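Local structure of insecticidal Delta-Endotoxin Cry8Ea1 (Bacillus Thuringiensis, 3EB7) at residues 451-465 / 474-487. The protein is an insecticidal crystal toxin active against soil-dwelling Holotrichia parallela larvae, which it probably kills, like other three-domain Cry toxins, by forming pores in gut-cell membranes. Numbering follows the deposited sequence.
Sequences IPVVKASDGPKPSAN and DPISFNSSGSTGVI
Ser457 and Val486 illustrate how a loop without regular pairing can be fastened to its neighbour at a single residue. Val486 O accepts both from Ser457 N at 2.8 Å, in a nearly straight bond (165°), and from Ser457 OG at 2.7 Å, the two donors approaching from opposite faces of the carbonyl plane. The hydroxyl can turn back onto the same acceptor because chi1 of 65° sets OG between the backbone N and the carbonyl carbon. Asp458 then grips the other end of Val486: its OD2 receives Val486 N on the syn side at 3.1 Å, though in a more bent bond. Beyond this clamp, water takes over from direct pairing. One molecule joins Val453 O to Gly485 N; another links Gly485 N with the carbonyls of Asp458 and Pro460; two more each join a carbonyl, a backbone N-H and a serine hydroxyl around Ser463 and Ser477.

All this lies in the C-terminal, galactose-binding-like beta-sandwich of the toxin, where strands 448-452 and 476-478 both pair with strand 578-588, while strand 482-491 belongs to the facing sheet. Apolar side chains pack where the two segments meet. Val453 splits its branches, CG2 packing on Ile476 CG1 at 3.7 Å and CG1 on Ile487 CD1 at 4.1 Å, with Thr484 CG2 beside them. Ile487 also lays CG1 against Ala456 CB (3.8 Å) and CG2 against Ile451 CG2. Further along, Ile476 CD1 reaches the Pro462 ring, whose CB and CG cover Asp474 CB, and Pro460 sets its CG obliquely near the Phe478 ring.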
ATOM      1  N   ILE A 451      -0.210 -14.539  -0.285  1.00 23.63           N
ATOM      2  CA  ILE A 451       1.068 -14.482   0.389  1.00 23.48           C
ATOM      3  C   ILE A 451       2.088 -14.044  -0.628  1.00 23.55           C
ATOM      4  O   ILE A 451       2.569 -14.870  -1.414  1.00 23.14           O
ATOM      5  CB  ILE A 451       1.550 -15.859   0.935  1.00 24.26           C
ATOM      6  CG1 ILE A 451       0.397 -16.634   1.610  1.00 25.42           C
ATOM      7  CG2 ILE A 451       2.833 -15.673   1.817  1.00 22.74           C
ATOM      8  CD1 ILE A 451       0.207 -16.355   3.108  1.00 26.09           C
ATOM      9  N   PRO A 452       2.429 -12.745  -0.610  1.00 23.27           N
ATOM     10  CA  PRO A 452       3.502 -12.191  -1.420  1.00 22.64           C
ATOM     11  C   PRO A 452       4.796 -12.907  -1.078  1.00 22.56           C
ATOM     12  O   PRO A 452       5.097 -13.064   0.101  1.00 23.09           O
ATOM     13  CB  PRO A 452       3.560 -10.744  -0.930  1.00 22.79           C
ATOM     14  CG  PRO A 452       2.172 -10.460  -0.474  1.00 21.65           C
ATOM     15  CD  PRO A 452       1.779 -11.706   0.221  1.00 22.94           C
ATOM     16  N   VAL A 453       5.571 -13.334  -2.069  1.00 21.81           N
ATOM     17  CA  VAL A 453       6.782 -14.123  -1.765  1.00 21.84           C
ATOM     18  C   VAL A 453       7.903 -13.307  -1.088  1.00 21.47           C
ATOM     19  O   VAL A 453       8.850 -13.875  -0.515  1.00 20.90           O
ATOM     20  CB  VAL A 453       7.315 -14.899  -3.000  1.00 22.00           C
ATOM     21  CG1 VAL A 453       6.306 -15.970  -3.436  1.00 21.36           C
ATOM     22  CG2 VAL A 453       7.657 -13.904  -4.166  1.00 22.77           C
ATOM     23  N   VAL A 454       7.760 -11.986  -1.124  1.00 20.98           N
ATOM     24  CA  VAL A 454       8.672 -11.067  -0.444  1.00 19.80           C
ATOM     25  C   VAL A 454       8.563 -11.231   1.098  1.00 19.52           C
ATOM     26  O   VAL A 454       9.429 -10.774   1.840  1.00 20.82           O
ATOM     27  CB  VAL A 454       8.508  -9.605  -0.984  1.00 19.94           C
ATOM     28  CG1 VAL A 454       7.191  -8.930  -0.507  1.00 19.15           C
ATOM     29  CG2 VAL A 454       9.739  -8.758  -0.683  1.00 19.74           C
ATOM     30  N   LYS A 455       7.554 -11.958   1.557  1.00 17.83           N
ATOM     31  CA  LYS A 455       7.398 -12.293   2.973  1.00 17.73           C
ATOM     32  C   LYS A 455       8.117 -13.584   3.380  1.00 17.61           C
ATOM     33  O   LYS A 455       7.710 -14.252   4.339  1.00 17.12           O
ATOM     34  CB  LYS A 455       5.902 -12.392   3.350  1.00 17.24           C
ATOM     35  CG  LYS A 455       5.052 -11.176   2.944  1.00 16.07           C
ATOM     36  CD  LYS A 455       3.701 -11.329   3.656  1.00 19.61           C
ATOM     37  CE  LYS A 455       3.717 -10.652   5.046  1.00 17.62           C
ATOM     38  NZ  LYS A 455       2.714 -11.207   5.991  1.00 15.53           N
ATOM     39  N   ALA A 456       9.145 -13.967   2.623  1.00 18.54           N
ATOM     40  CA  ALA A 456      10.003 -15.114   2.987  1.00 18.72           C
ATOM     41  C   ALA A 456      10.948 -14.783   4.117  1.00 19.94           C
ATOM     42  O   ALA A 456      11.300 -13.608   4.350  1.00 20.34           O
ATOM     43  CB  ALA A 456      10.781 -15.582   1.803  1.00 19.49           C
ATOM     44  N   SER A 457      11.379 -15.826   4.831  1.00 21.60           N
ATOM     45  CA  SER A 457      12.263 -15.666   5.980  1.00 21.95           C
ATOM     46  C   SER A 457      13.687 -15.391   5.558  1.00 23.06           C
ATOM     47  O   SER A 457      14.512 -15.002   6.391  1.00 24.12           O
ATOM     48  CB  SER A 457      12.238 -16.935   6.845  1.00 22.73           C
ATOM     49  OG  SER A 457      12.785 -18.062   6.144  1.00 21.02           O
ATOM     50  N   ASP A 458      13.997 -15.617   4.285  1.00 23.71           N
ATOM     51  CA  ASP A 458      15.373 -15.487   3.762  1.00 25.40           C
ATOM     52  C   ASP A 458      15.396 -15.750   2.223  1.00 25.16           C
ATOM     53  O   ASP A 458      14.349 -15.950   1.596  1.00 25.70           O
ATOM     54  CB  ASP A 458      16.282 -16.559   4.398  1.00 25.33           C
ATOM     55  CG  ASP A 458      15.892 -17.994   3.968  1.00 30.50           C
ATOM     56  OD1 ASP A 458      16.424 -18.957   4.552  1.00 35.99           O
ATOM     57  OD2 ASP A 458      15.074 -18.178   3.034  1.00 31.34           O
ATOM     58  N   GLY A 459      16.581 -15.755   1.625  1.00 24.71           N
ATOM     59  CA  GLY A 459      16.721 -16.037   0.208  1.00 24.27           C
ATOM     60  C   GLY A 459      16.894 -14.720  -0.526  1.00 24.65           C
ATOM     61  O   GLY A 459      17.236 -13.692   0.075  1.00 24.17           O
ATOM     62  N   PRO A 460      16.637 -14.731  -1.845  1.00 25.03           N
ATOM     63  CA  PRO A 460      16.882 -13.557  -2.708  1.00 25.16           C
ATOM     64  C   PRO A 460      16.018 -12.319  -2.341  1.00 25.44           C
ATOM     65  O   PRO A 460      14.828 -12.435  -1.989  1.00 25.46           O
ATOM     66  CB  PRO A 460      16.553 -14.058  -4.128  1.00 24.71           C
ATOM     67  CG  PRO A 460      16.294 -15.500  -4.010  1.00 26.05           C
ATOM     68  CD  PRO A 460      16.052 -15.865  -2.577  1.00 24.37           C
ATOM     69  N   LYS A 461      16.640 -11.155  -2.434  1.00 25.24           N
ATOM     70  CA  LYS A 461      15.975  -9.900  -2.226  1.00 25.67           C
ATOM     71  C   LYS A 461      15.359  -9.492  -3.535  1.00 25.96           C
ATOM     72  O   LYS A 461      15.752 -10.028  -4.582  1.00 25.90           O
ATOM     73  CB  LYS A 461      16.980  -8.848  -1.773  1.00 25.94           C
ATOM     74  CG  LYS A 461      17.621  -9.131  -0.427  1.00 27.40           C
ATOM     75  CD  LYS A 461      18.695  -8.087  -0.221  1.00 34.58           C
ATOM     76  CE  LYS A 461      19.452  -8.257   1.081  1.00 38.87           C
ATOM     77  NZ  LYS A 461      20.543  -7.206   1.189  1.00 42.96           N
ATOM     78  N   PRO A 462      14.359  -8.567  -3.498  1.00 26.01           N
ATOM     79  CA  PRO A 462      13.825  -8.007  -4.748  1.00 26.07           C
ATOM     80  C   PRO A 462      14.906  -7.284  -5.552  1.00 26.30           C
ATOM     81  O   PRO A 462      15.855  -6.782  -4.989  1.00 25.84           O
ATOM     82  CB  PRO A 462      12.756  -7.023  -4.266  1.00 26.11           C
ATOM     83  CG  PRO A 462      12.404  -7.534  -2.890  1.00 26.30           C
ATOM     84  CD  PRO A 462      13.662  -8.036  -2.315  1.00 24.65           C
ATOM     85  N   SER A 463      14.769  -7.254  -6.865  1.00 27.30           N
ATOM     86  CA  SER A 463      15.735  -6.550  -7.704  1.00 28.67           C
ATOM     87  C   SER A 463      15.327  -5.102  -7.851  1.00 28.97           C
ATOM     88  O   SER A 463      14.182  -4.742  -7.549  1.00 29.65           O
ATOM     89  CB  SER A 463      15.851  -7.243  -9.062  1.00 28.94           C
ATOM     90  OG  SER A 463      16.250  -8.608  -8.851  1.00 30.67           O
ATOM     91  N   ALA A 464      16.259  -4.261  -8.278  1.00 29.38           N
ATOM     92  CA  ALA A 464      15.981  -2.845  -8.365  1.00 30.09           C
ATOM     93  C   ALA A 464      15.133  -2.567  -9.621  1.00 30.26           C
ATOM     94  O   ALA A 464      15.661  -2.338 -10.710  1.00 30.82           O
ATOM     95  CB  ALA A 464      17.276  -2.035  -8.352  1.00 30.71           C
ATOM     96  N   ASN A 465      13.816  -2.655  -9.450  1.00 29.45           N
ATOM     97  CA  ASN A 465      12.815  -2.341 -10.458  1.00 29.36           C
ATOM     98  C   ASN A 465      11.549  -1.915  -9.676  1.00 29.02           C
ATOM     99  O   ASN A 465      11.473  -2.149  -8.465  1.00 29.46           O
ATOM    100  CB  ASN A 465      12.553  -3.575 -11.355  1.00 29.44           C
ATOM    101  CG  ASN A 465      11.915  -4.747 -10.596  1.00 31.55           C
ATOM    102  OD1 ASN A 465      10.860  -4.605  -9.969  1.00 32.09           O
ATOM    103  ND2 ASN A 465      12.556  -5.911 -10.653  1.00 32.28           N
ATOM    104  N   ASP A 474       7.068  -5.504  -3.624  1.00 21.46           N
ATOM    105  CA  ASP A 474       8.064  -6.025  -4.541  1.00 23.37           C
ATOM    106  C   ASP A 474       7.911  -7.514  -4.922  1.00 22.94           C
ATOM    107  O   ASP A 474       7.679  -8.380  -4.068  1.00 24.72           O
ATOM    108  CB  ASP A 474       9.451  -5.808  -3.960  1.00 24.85           C
ATOM    109  CG  ASP A 474       9.829  -4.330  -3.861  1.00 29.81           C
ATOM    110  OD1 ASP A 474       9.405  -3.517  -4.737  1.00 34.77           O
ATOM    111  OD2 ASP A 474      10.562  -3.993  -2.894  1.00 34.29           O
ATOM    112  N   PRO A 475       8.046  -7.825  -6.210  1.00 21.88           N
ATOM    113  CA  PRO A 475       8.116  -9.242  -6.601  1.00 20.36           C
ATOM    114  C   PRO A 475       9.544  -9.776  -6.317  1.00 20.20           C
ATOM    115  O   PRO A 475      10.454  -8.976  -6.072  1.00 18.49           O
ATOM    116  CB  PRO A 475       7.925  -9.175  -8.112  1.00 20.20           C
ATOM    117  CG  PRO A 475       8.596  -7.821  -8.506  1.00 19.68           C
ATOM    118  CD  PRO A 475       8.188  -6.896  -7.359  1.00 21.21           C
ATOM    119  N   ILE A 476       9.747 -11.099  -6.394  1.00 20.39           N
ATOM    120  CA  ILE A 476      11.102 -11.663  -6.447  1.00 21.21           C
ATOM    121  C   ILE A 476      11.383 -12.017  -7.920  1.00 22.08           C
ATOM    122  O   ILE A 476      10.525 -12.570  -8.577  1.00 22.36           O
ATOM    123  CB  ILE A 476      11.312 -12.894  -5.458  1.00 21.69           C
ATOM    124  CG1 ILE A 476      11.036 -12.522  -3.985  1.00 20.22           C
ATOM    125  CG2 ILE A 476      12.721 -13.494  -5.551  1.00 20.06           C
ATOM    126  CD1 ILE A 476      11.708 -11.299  -3.538  1.00 18.90           C
ATOM    127  N   SER A 477      12.572 -11.681  -8.421  1.00 23.16           N
ATOM    128  CA  SER A 477      12.953 -11.862  -9.846  1.00 24.88           C
ATOM    129  C   SER A 477      13.985 -12.973 -10.054  1.00 25.13           C
ATOM    130  O   SER A 477      14.862 -13.150  -9.225  1.00 26.67           O
ATOM    131  CB  SER A 477      13.553 -10.563 -10.416  1.00 24.41           C
ATOM    132  OG  SER A 477      12.703  -9.456 -10.134  1.00 28.01           O
ATOM    133  N   PHE A 478      13.899 -13.698 -11.171  1.00 25.84           N
ATOM    134  CA  PHE A 478      14.954 -14.649 -11.557  1.00 25.65           C
ATOM    135  C   PHE A 478      15.386 -14.401 -12.989  1.00 25.89           C
ATOM    136  O   PHE A 478      14.550 -14.326 -13.875  1.00 25.27           O
ATOM    137  CB  PHE A 478      14.498 -16.090 -11.375  1.00 24.73           C
ATOM    138  CG  PHE A 478      13.986 -16.380  -9.997  1.00 26.33           C
ATOM    139  CD1 PHE A 478      12.643 -16.165  -9.673  1.00 26.25           C
ATOM    140  CD2 PHE A 478      14.843 -16.840  -9.006  1.00 26.09           C
ATOM    141  CE1 PHE A 478      12.176 -16.385  -8.372  1.00 26.98           C
ATOM    142  CE2 PHE A 478      14.370 -17.085  -7.699  1.00 27.74           C
ATOM    143  CZ  PHE A 478      13.045 -16.854  -7.383  1.00 25.38           C
ATOM    144  N   ASN A 479      16.690 -14.208 -13.186  1.00 26.79           N
ATOM    145  CA  ASN A 479      17.294 -14.183 -14.514  1.00 27.94           C
ATOM    146  C   ASN A 479      17.819 -15.572 -14.889  1.00 27.90           C
ATOM    147  O   ASN A 479      18.232 -15.797 -16.012  1.00 29.05           O
ATOM    148  CB  ASN A 479      18.432 -13.161 -14.592  1.00 28.75           C
ATOM    149  CG  ASN A 479      17.938 -11.726 -14.572  1.00 30.09           C
ATOM    150  OD1 ASN A 479      18.404 -10.915 -13.762  1.00 33.68           O
ATOM    151  ND2 ASN A 479      17.014 -11.398 -15.468  1.00 28.42           N
ATOM    152  N   SER A 480      17.761 -16.497 -13.940  1.00 27.86           N
ATOM    153  CA  SER A 480      18.122 -17.894 -14.138  1.00 27.47           C
ATOM    154  C   SER A 480      17.505 -18.683 -13.007  1.00 27.14           C
ATOM    155  O   SER A 480      16.853 -18.113 -12.140  1.00 27.92           O
ATOM    156  CB  SER A 480      19.653 -18.071 -14.112  1.00 28.54           C
ATOM    157  OG  SER A 480      20.175 -17.716 -12.834  1.00 28.97           O
ATOM    158  N   SER A 481      17.733 -19.987 -13.005  1.00 26.90           N
ATOM    159  CA  SER A 481      17.110 -20.905 -12.081  1.00 27.22           C
ATOM    160  C   SER A 481      17.381 -20.535 -10.653  1.00 27.35           C
ATOM    161  O   SER A 481      18.512 -20.207 -10.296  1.00 27.58           O
ATOM    162  CB  SER A 481      17.654 -22.319 -12.322  1.00 27.21           C
ATOM    163  OG  SER A 481      17.427 -22.675 -13.663  1.00 28.97           O
ATOM    164  N   GLY A 482      16.359 -20.627  -9.817  1.00 27.08           N
ATOM    165  CA  GLY A 482      16.556 -20.336  -8.405  1.00 26.57           C
ATOM    166  C   GLY A 482      15.271 -20.581  -7.666  1.00 26.56           C
ATOM    167  O   GLY A 482      14.296 -21.062  -8.244  1.00 26.91           O
ATOM    168  N   SER A 483      15.277 -20.256  -6.381  1.00 26.15           N
ATOM    169  CA  SER A 483      14.135 -20.462  -5.510  1.00 25.28           C
ATOM    170  C   SER A 483      13.832 -19.186  -4.744  1.00 24.93           C
ATOM    171  O   SER A 483      14.722 -18.357  -4.526  1.00 23.98           O
ATOM    172  CB  SER A 483      14.433 -21.566  -4.514  1.00 25.26           C
ATOM    173  OG  SER A 483      14.578 -22.793  -5.192  1.00 29.32           O
ATOM    174  N   THR A 484      12.575 -19.028  -4.347  1.00 24.60           N
ATOM    175  CA  THR A 484      12.243 -18.035  -3.355  1.00 25.41           C
ATOM    176  C   THR A 484      12.882 -18.506  -2.068  1.00 25.85           C
ATOM    177  O   THR A 484      13.403 -19.614  -2.007  1.00 25.89           O
ATOM    178  CB  THR A 484      10.723 -17.937  -3.097  1.00 25.10           C
ATOM    179  OG1 THR A 484      10.244 -19.195  -2.602  1.00 25.37           O
ATOM    180  CG2 THR A 484       9.963 -17.511  -4.362  1.00 24.11           C
ATOM    181  N   GLY A 485      12.854 -17.662  -1.036  1.00 26.82           N
ATOM    182  CA  GLY A 485      13.211 -18.118   0.306  1.00 25.82           C
ATOM    183  C   GLY A 485      12.199 -19.119   0.866  1.00 26.25           C
ATOM    184  O   GLY A 485      11.119 -19.374   0.277  1.00 25.54           O
ATOM    185  N   VAL A 486      12.570 -19.705   1.998  1.00 25.05           N
ATOM    186  CA  VAL A 486      11.628 -20.407   2.817  1.00 24.73           C
ATOM    187  C   VAL A 486      10.622 -19.392   3.400  1.00 24.76           C
ATOM    188  O   VAL A 486      11.014 -18.473   4.133  1.00 23.82           O
ATOM    189  CB  VAL A 486      12.363 -21.103   3.948  1.00 24.57           C
ATOM    190  CG1 VAL A 486      11.395 -21.939   4.742  1.00 25.18           C
ATOM    191  CG2 VAL A 486      13.499 -21.973   3.366  1.00 25.79           C
ATOM    192  N   ILE A 487       9.356 -19.544   3.011  1.00 24.34           N
ATOM    193  CA  ILE A 487       8.274 -18.770   3.554  1.00 25.19           C
ATOM    194  C   ILE A 487       7.696 -19.554   4.738  1.00 26.25           C
ATOM    195  O   ILE A 487       7.222 -20.695   4.584  1.00 24.77           O
ATOM    196  CB  ILE A 487       7.149 -18.494   2.533  1.00 25.39           C
ATOM    197  CG1 ILE A 487       7.695 -17.823   1.280  1.00 24.67           C
ATOM    198  CG2 ILE A 487       5.977 -17.677   3.193  1.00 24.38           C
ATOM    199  CD1 ILE A 487       6.688 -17.705   0.206  1.00 27.21           C
TER
HETATM  200  O   HOH W   1      11.082 -15.069  -1.603  1.00 23.21           O
HETATM  201  O   HOH W   2       6.569 -10.747  -3.619  1.00 22.09           O
HETATM  202  O   HOH W   3      13.432 -14.682  -0.956  1.00 14.03           O
HETATM  203  O   HOH W   4      14.824 -10.652  -6.988  1.00 23.96           O
HETATM  204  O   HOH W   5      12.374  -8.221  -7.863  1.00 20.58           O
HETATM  205  O   HOH W   6       9.104  -3.634  -7.305  1.00 27.35           O